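Local coordinates for protein ERPC (Borrelia burgdorferi, PDB 4BXM) that is an outer surface lipoprotein of the Lyme disease spirochaete that probably captures the host complement regulator factor H at the bacterial surface, at residues L41-R44 with G49-T52; V43-D48 with S77-F82; T52-G57 with Y98-E103; I83-M86 with S91-T94; T129-K134 with D140-Y145. All blocks are in the same frame, centred on the assembly; numbering follows the deposited sequence.

Contact 1. Residues L41-R44 with G49-T52; sequences LVVR and GIET
R44 and E51 face each other as a hydrogen-bonded antiparallel pair, and their backbones close a two-bond ring. R44 N donates to E51 O at 2.9 Å, and E51 N returns the bond to R44 O at 3.0 Å. One residue along, V43 and T52 make a non-hydrogen-bonded pair, their CA atoms drawn in to 4.6 Å. Here T52 CA offers its hydrogen to V42 O, 3.1 Å away.

The side chains of V43 and T52 lie alongside one another and point the same way. With chi1 of V43 at -174°, CG1 leans toward I50 and meets its CG2 at 3.9 Å, while CG2 faces the methyl of T52. L41 reaches across at a slant, its CD1 packed 3.7 Å from T52 CB. Beta-branched residues such as V43, I50 and T52 suit these extended strands, and the threonine hydroxyl is satisfied by F72 O. The polar ends of the other face look outward: R44 forms a salt bridge with E21, and E51 bonds to T70.

This is the closing end of the hairpin 35-45/50-56. Strand 21-29 flanks it beyond 35-45 and strand 67-74 beyond 50-56, with F71 touching L41 and T52, and L74 touching I50.

Contact 2. Residues V43-D48 with S77-F82; sequences VRKEED and SEVNNF
V79 and K45 bury the most surface here, although lysine looks an unlikely partner for a valine. It is the aliphatic part of K45 that does the work: its CE lies 4.4 Å from V79 CG2. Two bends in the chain, at chi2 (79°) and chi4 (75°), fold the lysine so that its methylenes serve as hydrophobic surface while the ammonium group turns back to its own turn. There NZ donates to E46 O at 3.0 Å, nearly in line with that carbonyl. It also bonds to G49 O and forms a salt bridge with E76, so three acceptors hold the ammonium group and help to keep the chain folded.

F82 and V43 make the second point of contact. V43 CG1 approaches the end of the phenyl ring obliquely, 4.4 Å from CZ. V79 and F82 are three residues apart and so project from the same side of their helix; V43 and K45, two apart, come off the same face of their strand. Each side therefore presents a pair of apolar groups. The touch is light, and I50 of the next strand packs on V43, K45 and F82, while L74 touches V79 and F82.

Such packing is typical of an α+β fold, in which one apolar side of a helix, here 79-88, rests on the residues that alternate along an antiparallel sheet.

Contact 3. Residues T52-G57 with Y98-E103; sequences TGLNVG and YGYKDE
Y100 reaches L54 and V56 because its CG stands opposite its own backbone nitrogen (chi1 -174°), which throws the ring out from the loop toward strand 50-56. L54 uses the same first torsion (176°) to extend its isobutyl group from the strand, and the two side chains meet at about a right angle. The CD2 branch of the leucine makes the touch, 3.6 Å from Y100 CD1 and 3.7 Å from Y100 CB.

V56, two residues on and so on the same strand face, comes from the opposite direction and meets the outer part of the ring obliquely. Its CG2 packs 3.9 Å from Y100 CE1, and its CG1 lies 3.7 Å from Y100 OH. Tyrosine suits the place, since a long flat ring can span both aliphatic residues.

The base of the ring is steadied by its own loop. Y100 opens a type I turn in which E103 N bonds to Y100 O, and Y100 N donates to E103 OE1 at 2.9 Å, from above the carboxylate plane. K101 CG covers part of one ring face.

Y67 of strand 67-74 stacks edge-to-face with Y100, and L38 of strand 35-45 touches it too, so the loop between strand 96-97 and helix 104-108 packs against three successive strands.

Contact 4. Residues I83-M86 with S91-T94; sequences IKAM and SFKT
A Met-aromatic contact between M86 and F92 marks the place where helix 79-88 turns back, through a short connection, to strand 90-93 at one edge of the antiparallel sheet. The sulfur of M86 approaches obliquely rather than over the ring: SD is 5.3 Å from the centroid of the F92 ring, 63° off its normal, and nearest to CE1. A bend at chi2 (-57°) brings SD there, and a second at chi3 turns the terminal methyl, a flexibility that lets methionine fit its shape to the ring and the helix around it. It also touches L152 and L156 of the C-terminal helix 149-156 and T117 of strand 114-122, so M86 lies among several elements.

F92 adopts the less common first torsion of 59°, with CG between the backbone nitrogen and the carbonyl carbon. This directs the ring from the strand toward the helix, where F82 meets it edge-to-face; L74 and I115, on strands, add apolar contacts. The backbone beside it is held as well, F92 pairing with I115 on strand 114-122, and K93 N bonding to the carboxylate of E78.

A85 is the point of closest backbone approach, its CA 5.4 Å from that of S91. A residue with only a methyl group suits so short a spacing, and its carbonyl is bonded by the hydroxyl of T117. That methyl, A85 CB, sits near the plane of the F92 ring at its edge, 3.7 Å from CD1, and 3.8 Å from S91 N.

Contact 5. Residues T129-K134 with D140-Y145; sequences TFLGDK and DKVVEY
F130 and Y145 lead the backbone bonding as an antiparallel hydrogen-bonded pair: F130 N donates to Y145 O at 2.8 Å, and Y145 N to F130 O at 2.7 Å. Further along, G132 N bonds to V143 O at 2.9 Å, and V143 N makes a longer bond of 3.3 Å to D133 O. V143 thus bonds to two successive residues opposite, and the pairing slips by one between L131-E144 and K134-V142. This is a beta bulge in the hairpin 125-134/142-148. Glycine fits the bulge: V143 CG1 lies against the backbone itself, 3.7 Å from G132 CA.

Aromatic contacts cover the face bearing F130 and Y145. A chi1 of 56° lays the phenylalanine ring back across the neighbouring strand, where Y145 CB makes a CH-pi contact over it, 3.8 Å from its centroid. The two rings are inclined at 27° but slid apart, so they scarcely overlap. Beyond them the tyrosine hydroxyl bonds to E103, which also accepts from D133 N, and F71 meets Y145 edge-to-face.

Aliphatic packing belongs to the more exposed face. L131 CD2 rests on V142 CG2 at 3.6 Å, and the extended chain of E144 passes beside the same leucine to bring its OE2 close to T129 CB.

How the contacts relate
Contacts 1, 2 and 4 are mainly buried, whereas contacts 3 and 5 are only partly so. Contacts 1 and 5 are both hairpins joined by backbone hydrogen bonds, regular in the first and bulged in the second, and lie on opposite sides of the chain's centre, about 19 Å apart between centres. The other three rely on side-chain packing: contacts 2 and 4 share helix 79-88 and touch where F82 of the helix meets F92 of strand 90-93, while contact 3 brings in a loop. Strand 35-45 serves contacts 1 and 2, and strand 50-56 serves contacts 1 and 3. The E103 carboxylate ties the loop of contact 3 to the hairpin of contact 5.

Contact 1. Residues L41-R44 with G49-T52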
# COMPACT_ATOMS: atom_id res chain seq x y z
N LEU A 41 6.05 0.53 3.88
CA LEU A 41 5.22 1.48 3.17
C LEU A 41 5.33 2.84 3.85
O LEU A 41 4.95 3.00 5.00
CB LEU A 41 3.75 1.02 3.04
CG LEU A 41 2.85 1.89 2.15
CD1 LEU A 41 3.16 1.69 0.71
CD2 LEU A 41 1.38 1.57 2.36
N VAL A 42 5.83 3.81 3.09
CA VAL A 42 5.93 5.22 3.49
C VAL A 42 4.67 5.97 2.99
O VAL A 42 4.43 5.95 1.81
CB VAL A 42 7.20 5.84 2.89
CG1 VAL A 42 7.39 7.30 3.33
CG2 VAL A 42 8.41 5.05 3.31
N VAL A 43 3.90 6.60 3.89
CA VAL A 43 2.72 7.33 3.61
C VAL A 43 2.88 8.84 3.84
O VAL A 43 3.19 9.22 4.97
CB VAL A 43 1.61 6.80 4.49
CG1 VAL A 43 0.31 7.49 4.08
CG2 VAL A 43 1.49 5.28 4.31
N ARG A 44 2.75 9.68 2.79
CA ARG A 44 3.05 11.13 2.89
C ARG A 44 1.87 11.94 2.48
O ARG A 44 1.34 11.76 1.33
CB ARG A 44 4.20 11.47 1.93
CG ARG A 44 4.44 12.96 1.81
CD ARG A 44 5.63 13.32 0.94
NE ARG A 44 6.88 12.92 1.55
CZ ARG A 44 8.06 13.49 1.34
NH1 ARG A 44 8.18 14.53 0.54
NH2 ARG A 44 9.09 13.10 2.10
N GLY A 49 -3.77 15.68 -1.90
CA GLY A 49 -3.81 14.24 -1.61
C GLY A 49 -2.66 13.60 -0.84
O GLY A 49 -2.04 14.22 0.01
N ILE A 50 -2.47 12.32 -1.11
CA ILE A 50 -1.51 11.40 -0.47
C ILE A 50 -0.69 10.61 -1.51
O ILE A 50 -1.22 10.20 -2.52
CB ILE A 50 -2.23 10.41 0.51
CG1 ILE A 50 -2.75 11.19 1.73
CG2 ILE A 50 -1.27 9.37 1.02
CD1 ILE A 50 -3.78 10.47 2.58
N GLU A 51 0.61 10.47 -1.29
CA GLU A 51 1.50 9.55 -2.01
C GLU A 51 2.04 8.46 -1.08
O GLU A 51 2.37 8.69 0.11
CB GLU A 51 2.63 10.29 -2.74
CG GLU A 51 3.67 9.35 -3.44
CD GLU A 51 4.67 10.07 -4.36
OE1 GLU A 51 4.58 11.32 -4.49
OE2 GLU A 51 5.54 9.39 -5.01
N THR A 52 2.08 7.21 -1.57
CA THR A 52 2.76 6.17 -0.83
C THR A 52 3.91 5.66 -1.62
O THR A 52 3.87 5.56 -2.86
CB THR A 52 1.85 4.99 -0.43
OG1 THR A 52 1.36 4.30 -1.60
CG2 THR A 52 0.66 5.52 0.33

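Contact 2. Residues V43-D48 with S77-F82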
# COMPACT_ATOMS: atom_id res chain seq x y z
N VAL A 43 3.90 6.60 3.89
CA VAL A 43 2.72 7.33 3.61
C VAL A 43 2.88 8.84 3.84
O VAL A 43 3.19 9.22 4.97
CB VAL A 43 1.61 6.80 4.49
CG1 VAL A 43 0.31 7.49 4.08
CG2 VAL A 43 1.49 5.28 4.31
N ARG A 44 2.75 9.68 2.79
CA ARG A 44 3.05 11.13 2.89
C ARG A 44 1.87 11.94 2.48
O ARG A 44 1.34 11.76 1.33
CB ARG A 44 4.20 11.47 1.93
CG ARG A 44 4.44 12.96 1.81
CD ARG A 44 5.63 13.32 0.94
NE ARG A 44 6.88 12.92 1.55
CZ ARG A 44 8.06 13.49 1.34
NH1 ARG A 44 8.18 14.53 0.54
NH2 ARG A 44 9.09 13.10 2.10
N LYS A 45 1.47 12.87 3.34
CA LYS A 45 0.46 13.86 2.99
C LYS A 45 1.08 15.00 2.12
O LYS A 45 2.00 15.70 2.57
CB LYS A 45 -0.22 14.46 4.22
CG LYS A 45 -1.31 15.49 3.86
CD LYS A 45 -2.59 14.76 3.42
CE LYS A 45 -3.74 15.74 3.06
NZ LYS A 45 -3.50 16.39 1.73
N GLU A 46 0.55 15.18 0.90
CA GLU A 46 1.11 16.15 -0.03
C GLU A 46 0.13 17.31 -0.13
O GLU A 46 -0.91 17.33 0.50
CB GLU A 46 1.36 15.49 -1.42
CG GLU A 46 2.36 14.35 -1.34
CD GLU A 46 2.82 13.80 -2.69
OE1 GLU A 46 2.08 13.82 -3.71
OE2 GLU A 46 3.97 13.34 -2.68
N GLU A 47 0.44 18.28 -0.96
CA GLU A 47 -0.50 19.41 -1.03
C GLU A 47 -1.84 18.94 -1.63
O GLU A 47 -2.86 19.27 -1.14
CB GLU A 47 0.07 20.48 -1.93
CG GLU A 47 -0.71 21.76 -1.78
CD GLU A 47 -1.07 22.22 -3.12
OE1 GLU A 47 -2.05 21.66 -3.65
OE2 GLU A 47 -0.25 22.98 -3.69
N ASP A 48 -1.79 18.14 -2.69
CA ASP A 48 -2.99 17.54 -3.23
C ASP A 48 -3.01 16.08 -2.90
O ASP A 48 -2.36 15.30 -3.55
CB ASP A 48 -2.99 17.64 -4.76
CG ASP A 48 -4.26 17.06 -5.39
OD1 ASP A 48 -5.22 16.72 -4.70
OD2 ASP A 48 -4.27 16.91 -6.61
N SER A 77 -9.48 14.89 -2.95
CA SER A 77 -10.86 14.49 -2.79
C SER A 77 -11.04 13.01 -2.35
O SER A 77 -12.13 12.61 -1.89
CB SER A 77 -11.63 14.69 -4.13
OG SER A 77 -11.05 13.85 -5.12
N GLU A 78 -10.03 12.16 -2.54
CA GLU A 78 -10.16 10.79 -2.02
C GLU A 78 -9.52 10.59 -0.62
O GLU A 78 -9.51 9.48 -0.05
CB GLU A 78 -9.53 9.86 -3.00
CG GLU A 78 -10.30 9.68 -4.31
CD GLU A 78 -11.61 8.99 -4.10
OE1 GLU A 78 -11.64 8.02 -3.35
OE2 GLU A 78 -12.58 9.44 -4.73
N VAL A 79 -8.94 11.64 -0.08
CA VAL A 79 -8.28 11.57 1.21
C VAL A 79 -9.16 11.06 2.36
O VAL A 79 -8.72 10.16 3.12
CB VAL A 79 -7.63 12.92 1.62
CG1 VAL A 79 -7.18 12.88 3.10
CG2 VAL A 79 -6.42 13.14 0.80
N ASN A 80 -10.38 11.57 2.49
CA ASN A 80 -11.29 11.06 3.52
C ASN A 80 -11.71 9.57 3.34
O ASN A 80 -11.70 8.81 4.27
CB ASN A 80 -12.52 11.97 3.64
CG ASN A 80 -12.19 13.32 4.28
OD1 ASN A 80 -11.18 13.49 4.97
ND2 ASN A 80 -13.04 14.30 4.04
N ASN A 81 -11.91 9.13 2.09
CA ASN A 81 -12.13 7.73 1.82
C ASN A 81 -10.87 6.94 2.21
O ASN A 81 -10.94 5.84 2.76
CB ASN A 81 -12.40 7.48 0.28
CG ASN A 81 -13.69 8.11 -0.23
OD1 ASN A 81 -13.86 8.32 -1.44
ND2 ASN A 81 -14.59 8.41 0.66
N PHE A 82 -9.70 7.42 1.87
CA PHE A 82 -8.51 6.65 2.20
C PHE A 82 -8.36 6.47 3.73
O PHE A 82 -8.08 5.41 4.21
CB PHE A 82 -7.30 7.35 1.62
CG PHE A 82 -5.97 6.74 2.02
CD1 PHE A 82 -5.46 5.67 1.32
CD2 PHE A 82 -5.27 7.25 3.08
CE1 PHE A 82 -4.27 5.11 1.69
CE2 PHE A 82 -4.05 6.74 3.46
CZ PHE A 82 -3.52 5.70 2.75

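Contact 3. Residues T52-G57 with Y98-E103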
# COMPACT_ATOMS: atom_id res chain seq x y z
N THR A 52 2.08 7.21 -1.57
CA THR A 52 2.76 6.17 -0.83
C THR A 52 3.91 5.66 -1.62
O THR A 52 3.87 5.56 -2.86
CB THR A 52 1.85 4.99 -0.43
OG1 THR A 52 1.36 4.30 -1.60
CG2 THR A 52 0.66 5.52 0.33
N GLY A 53 4.92 5.22 -0.90
CA GLY A 53 6.09 4.67 -1.52
C GLY A 53 6.49 3.39 -0.81
O GLY A 53 6.23 3.18 0.36
N LEU A 54 7.04 2.49 -1.56
CA LEU A 54 7.45 1.23 -1.04
C LEU A 54 8.96 1.11 -1.09
O LEU A 54 9.55 1.39 -2.11
CB LEU A 54 6.81 0.12 -1.87
CG LEU A 54 7.12 -1.37 -1.63
CD1 LEU A 54 6.48 -1.86 -0.35
CD2 LEU A 54 6.53 -2.22 -2.80
N ASN A 55 9.52 0.69 0.01
CA ASN A 55 10.92 0.43 0.22
C ASN A 55 11.05 -1.05 0.51
O ASN A 55 10.48 -1.54 1.43
CB ASN A 55 11.43 1.22 1.39
CG ASN A 55 11.56 2.67 1.09
OD1 ASN A 55 11.72 3.05 -0.03
ND2 ASN A 55 11.44 3.48 2.07
N VAL A 56 11.79 -1.75 -0.31
CA VAL A 56 11.91 -3.17 -0.15
C VAL A 56 13.35 -3.59 -0.20
O VAL A 56 14.02 -3.37 -1.14
CB VAL A 56 11.15 -3.95 -1.22
CG1 VAL A 56 11.34 -5.43 -1.05
CG2 VAL A 56 9.69 -3.64 -1.14
N GLY A 57 13.78 -4.23 0.85
CA GLY A 57 15.08 -4.82 0.88
C GLY A 57 16.23 -3.98 1.32
O GLY A 57 16.17 -2.81 1.49
N TYR A 98 1.18 1.70 -9.04
CA TYR A 98 2.22 0.85 -9.62
C TYR A 98 2.35 -0.48 -8.95
O TYR A 98 2.66 -1.49 -9.58
CB TYR A 98 3.55 1.52 -9.48
CG TYR A 98 3.64 2.74 -10.28
CD1 TYR A 98 3.93 2.68 -11.63
CD2 TYR A 98 3.41 4.00 -9.68
CE1 TYR A 98 4.00 3.82 -12.39
CE2 TYR A 98 3.46 5.14 -10.43
CZ TYR A 98 3.78 5.03 -11.78
OH TYR A 98 3.87 6.14 -12.52
N GLY A 99 2.24 -0.51 -7.62
CA GLY A 99 2.41 -1.76 -6.95
C GLY A 99 3.86 -2.16 -6.93
O GLY A 99 4.75 -1.32 -7.19
N TYR A 100 4.11 -3.43 -6.62
CA TYR A 100 5.51 -3.97 -6.60
C TYR A 100 5.86 -4.72 -7.91
O TYR A 100 5.01 -4.85 -8.82
CB TYR A 100 5.72 -4.83 -5.31
CG TYR A 100 7.14 -5.33 -5.05
CD1 TYR A 100 8.21 -4.48 -5.00
CD2 TYR A 100 7.40 -6.70 -4.90
CE1 TYR A 100 9.53 -4.95 -4.83
CE2 TYR A 100 8.70 -7.19 -4.71
CZ TYR A 100 9.77 -6.32 -4.69
OH TYR A 100 11.06 -6.78 -4.51
N LYS A 101 7.12 -5.18 -8.03
CA LYS A 101 7.72 -5.55 -9.34
C LYS A 101 7.04 -6.71 -10.04
O LYS A 101 7.12 -6.81 -11.25
CB LYS A 101 9.24 -5.83 -9.20
CG LYS A 101 9.57 -6.97 -8.21
CD LYS A 101 10.99 -7.56 -8.36
CE LYS A 101 11.28 -8.75 -7.42
NZ LYS A 101 10.24 -9.80 -7.29
N ASP A 102 6.33 -7.56 -9.30
CA ASP A 102 5.60 -8.68 -9.88
C ASP A 102 4.30 -8.28 -10.56
O ASP A 102 3.66 -9.09 -11.19
CB ASP A 102 5.15 -9.63 -8.76
CG ASP A 102 6.29 -10.39 -8.14
OD1 ASP A 102 7.31 -10.59 -8.84
OD2 ASP A 102 6.11 -10.81 -6.97
N GLU A 103 3.83 -7.06 -10.28
CA GLU A 103 2.54 -6.63 -10.81
C GLU A 103 2.67 -6.06 -12.19
O GLU A 103 3.66 -5.34 -12.54
CB GLU A 103 1.87 -5.62 -9.88
CG GLU A 103 1.19 -6.31 -8.73
CD GLU A 103 0.95 -5.38 -7.57
OE1 GLU A 103 1.90 -5.28 -6.77
OE2 GLU A 103 -0.19 -4.78 -7.47

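Contact 4. Residues I83-M86 with S91-T94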
# COMPACT_ATOMS: atom_id res chain seq x y z
N ILE A 83 -8.58 7.51 4.48
CA ILE A 83 -8.46 7.45 5.97
C ILE A 83 -9.45 6.44 6.51
O ILE A 83 -9.06 5.59 7.23
CB ILE A 83 -8.71 8.79 6.66
CG1 ILE A 83 -7.71 9.87 6.22
CG2 ILE A 83 -8.77 8.63 8.21
CD1 ILE A 83 -6.30 9.45 6.30
N LYS A 84 -10.73 6.58 6.13
CA LYS A 84 -11.74 5.69 6.60
C LYS A 84 -11.38 4.25 6.20
O LYS A 84 -11.36 3.31 7.05
CB LYS A 84 -13.12 6.09 6.08
CG LYS A 84 -14.15 5.00 6.28
CD LYS A 84 -15.51 5.39 5.74
CE LYS A 84 -16.57 4.32 6.09
NZ LYS A 84 -16.10 2.92 5.71
N ALA A 85 -11.04 4.05 4.91
CA ALA A 85 -10.73 2.71 4.40
C ALA A 85 -9.60 2.06 5.14
O ALA A 85 -9.58 0.81 5.35
CB ALA A 85 -10.30 2.77 2.95
N MET A 86 -8.59 2.88 5.46
CA MET A 86 -7.39 2.33 6.08
C MET A 86 -7.47 2.14 7.62
O MET A 86 -6.53 1.64 8.24
CB MET A 86 -6.17 3.21 5.76
CG MET A 86 -5.79 3.24 4.32
SD MET A 86 -5.40 1.66 3.49
CE MET A 86 -3.73 1.35 4.01
N SER A 91 -13.30 1.79 0.80
CA SER A 91 -12.71 1.83 -0.53
C SER A 91 -12.23 3.27 -0.83
O SER A 91 -12.70 4.24 -0.25
CB SER A 91 -13.72 1.30 -1.61
OG SER A 91 -14.78 2.24 -1.69
N PHE A 92 -11.23 3.37 -1.68
CA PHE A 92 -10.79 4.67 -2.20
C PHE A 92 -10.25 4.46 -3.60
O PHE A 92 -9.79 3.35 -3.99
CB PHE A 92 -9.75 5.38 -1.28
CG PHE A 92 -8.52 4.56 -1.07
CD1 PHE A 92 -8.51 3.52 -0.16
CD2 PHE A 92 -7.40 4.75 -1.88
CE1 PHE A 92 -7.39 2.75 0.01
CE2 PHE A 92 -6.30 3.93 -1.76
CZ PHE A 92 -6.29 2.95 -0.79
N LYS A 93 -10.27 5.54 -4.36
CA LYS A 93 -9.67 5.58 -5.69
C LYS A 93 -8.26 6.19 -5.69
O LYS A 93 -8.07 7.33 -5.31
CB LYS A 93 -10.60 6.36 -6.65
CG LYS A 93 -10.47 5.90 -8.10
CD LYS A 93 -11.18 6.87 -9.04
CE LYS A 93 -10.30 8.10 -9.30
NZ LYS A 93 -11.07 9.29 -9.79
N THR A 94 -7.30 5.45 -6.23
CA THR A 94 -6.00 6.00 -6.53
C THR A 94 -6.00 6.77 -7.86
O THR A 94 -6.81 6.46 -8.75
CB THR A 94 -5.00 4.86 -6.56
OG1 THR A 94 -5.33 3.85 -7.54
CG2 THR A 94 -5.04 4.20 -5.18

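Contact 5. Residues T129-K134 with D140-Y145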
# COMPACT_ATOMS: atom_id res chain seq x y z
N THR A 129 -6.33 -5.42 4.84
CA THR A 129 -5.82 -6.17 3.67
C THR A 129 -6.37 -5.58 2.45
O THR A 129 -7.48 -5.06 2.49
CB THR A 129 -6.27 -7.64 3.59
OG1 THR A 129 -7.71 -7.61 3.62
CG2 THR A 129 -5.67 -8.41 4.78
N PHE A 130 -5.65 -5.71 1.35
CA PHE A 130 -6.27 -5.27 0.09
C PHE A 130 -5.64 -5.97 -1.06
O PHE A 130 -4.46 -6.38 -1.03
CB PHE A 130 -6.20 -3.70 -0.10
CG PHE A 130 -4.80 -3.12 -0.05
CD1 PHE A 130 -4.18 -2.87 1.18
CD2 PHE A 130 -4.08 -2.87 -1.19
CE1 PHE A 130 -2.91 -2.33 1.26
CE2 PHE A 130 -2.77 -2.34 -1.12
CZ PHE A 130 -2.18 -2.07 0.10
N LEU A 131 -6.41 -6.05 -2.15
CA LEU A 131 -5.82 -6.52 -3.37
C LEU A 131 -5.12 -5.41 -4.24
O LEU A 131 -5.59 -4.26 -4.33
CB LEU A 131 -6.92 -7.18 -4.23
CG LEU A 131 -7.72 -8.39 -3.77
CD1 LEU A 131 -8.84 -8.69 -4.81
CD2 LEU A 131 -6.91 -9.67 -3.57
N GLY A 132 -3.99 -5.78 -4.83
CA GLY A 132 -3.35 -5.00 -5.83
C GLY A 132 -3.76 -5.42 -7.23
O GLY A 132 -4.92 -5.69 -7.49
N ASP A 133 -2.82 -5.36 -8.14
CA ASP A 133 -3.09 -5.65 -9.54
C ASP A 133 -2.79 -7.14 -9.82
O ASP A 133 -2.18 -7.83 -8.95
CB ASP A 133 -2.18 -4.74 -10.35
CG ASP A 133 -2.46 -4.74 -11.80
OD1 ASP A 133 -3.55 -5.12 -12.19
OD2 ASP A 133 -1.55 -4.40 -12.55
N LYS A 134 -3.11 -7.61 -11.04
CA LYS A 134 -2.69 -8.91 -11.52
C LYS A 134 -1.19 -9.07 -11.62
O LYS A 134 -0.49 -8.12 -12.04
CB LYS A 134 -3.21 -9.15 -12.94
CG LYS A 134 -4.72 -9.16 -13.05
CD LYS A 134 -5.16 -8.76 -14.44
CE LYS A 134 -6.63 -9.08 -14.63
NZ LYS A 134 -7.12 -8.54 -15.93
N ASP A 140 -5.60 -13.85 -14.43
CA ASP A 140 -6.43 -13.72 -13.24
C ASP A 140 -5.75 -13.61 -11.83
O ASP A 140 -6.45 -13.30 -10.86
CB ASP A 140 -7.34 -14.97 -13.22
CG ASP A 140 -6.54 -16.30 -13.37
OD1 ASP A 140 -5.31 -16.30 -13.15
OD2 ASP A 140 -7.12 -17.36 -13.72
N LYS A 141 -4.47 -13.91 -11.67
CA LYS A 141 -3.93 -13.93 -10.29
C LYS A 141 -3.47 -12.55 -9.82
O LYS A 141 -2.63 -11.91 -10.44
CB LYS A 141 -2.80 -14.95 -10.13
CG LYS A 141 -3.31 -16.37 -9.87
CD LYS A 141 -2.17 -17.40 -9.92
CE LYS A 141 -2.53 -18.55 -10.86
NZ LYS A 141 -1.36 -19.43 -11.13
N VAL A 142 -3.99 -12.13 -8.68
CA VAL A 142 -3.63 -10.84 -8.13
C VAL A 142 -2.97 -10.94 -6.76
O VAL A 142 -3.32 -11.77 -5.97
CB VAL A 142 -4.84 -9.92 -8.05
CG1 VAL A 142 -5.62 -9.95 -9.37
CG2 VAL A 142 -5.72 -10.35 -6.89
N VAL A 143 -2.06 -10.03 -6.51
CA VAL A 143 -1.33 -9.87 -5.24
C VAL A 143 -2.26 -9.33 -4.15
O VAL A 143 -3.24 -8.57 -4.40
CB VAL A 143 -0.14 -8.91 -5.53
CG1 VAL A 143 -0.67 -7.49 -5.47
CG2 VAL A 143 1.03 -9.07 -4.58
N GLU A 144 -2.01 -9.71 -2.93
CA GLU A 144 -2.79 -9.19 -1.84
C GLU A 144 -1.83 -8.60 -0.81
O GLU A 144 -0.73 -9.13 -0.62
CB GLU A 144 -3.65 -10.28 -1.22
CG GLU A 144 -4.71 -9.78 -0.25
CD GLU A 144 -5.42 -10.89 0.51
OE1 GLU A 144 -5.36 -12.04 0.02
OE2 GLU A 144 -6.04 -10.62 1.59
N TYR A 145 -2.23 -7.54 -0.14
CA TYR A 145 -1.32 -6.85 0.74
C TYR A 145 -1.97 -6.81 2.10
O TYR A 145 -3.17 -6.76 2.20
CB TYR A 145 -0.96 -5.40 0.28
CG TYR A 145 -0.08 -5.37 -0.93
CD1 TYR A 145 1.29 -5.46 -0.81
CD2 TYR A 145 -0.60 -5.22 -2.19
CE1 TYR A 145 2.12 -5.48 -1.92
CE2 TYR A 145 0.21 -5.17 -3.29
CZ TYR A 145 1.58 -5.29 -3.16
OH TYR A 145 2.45 -5.33 -4.24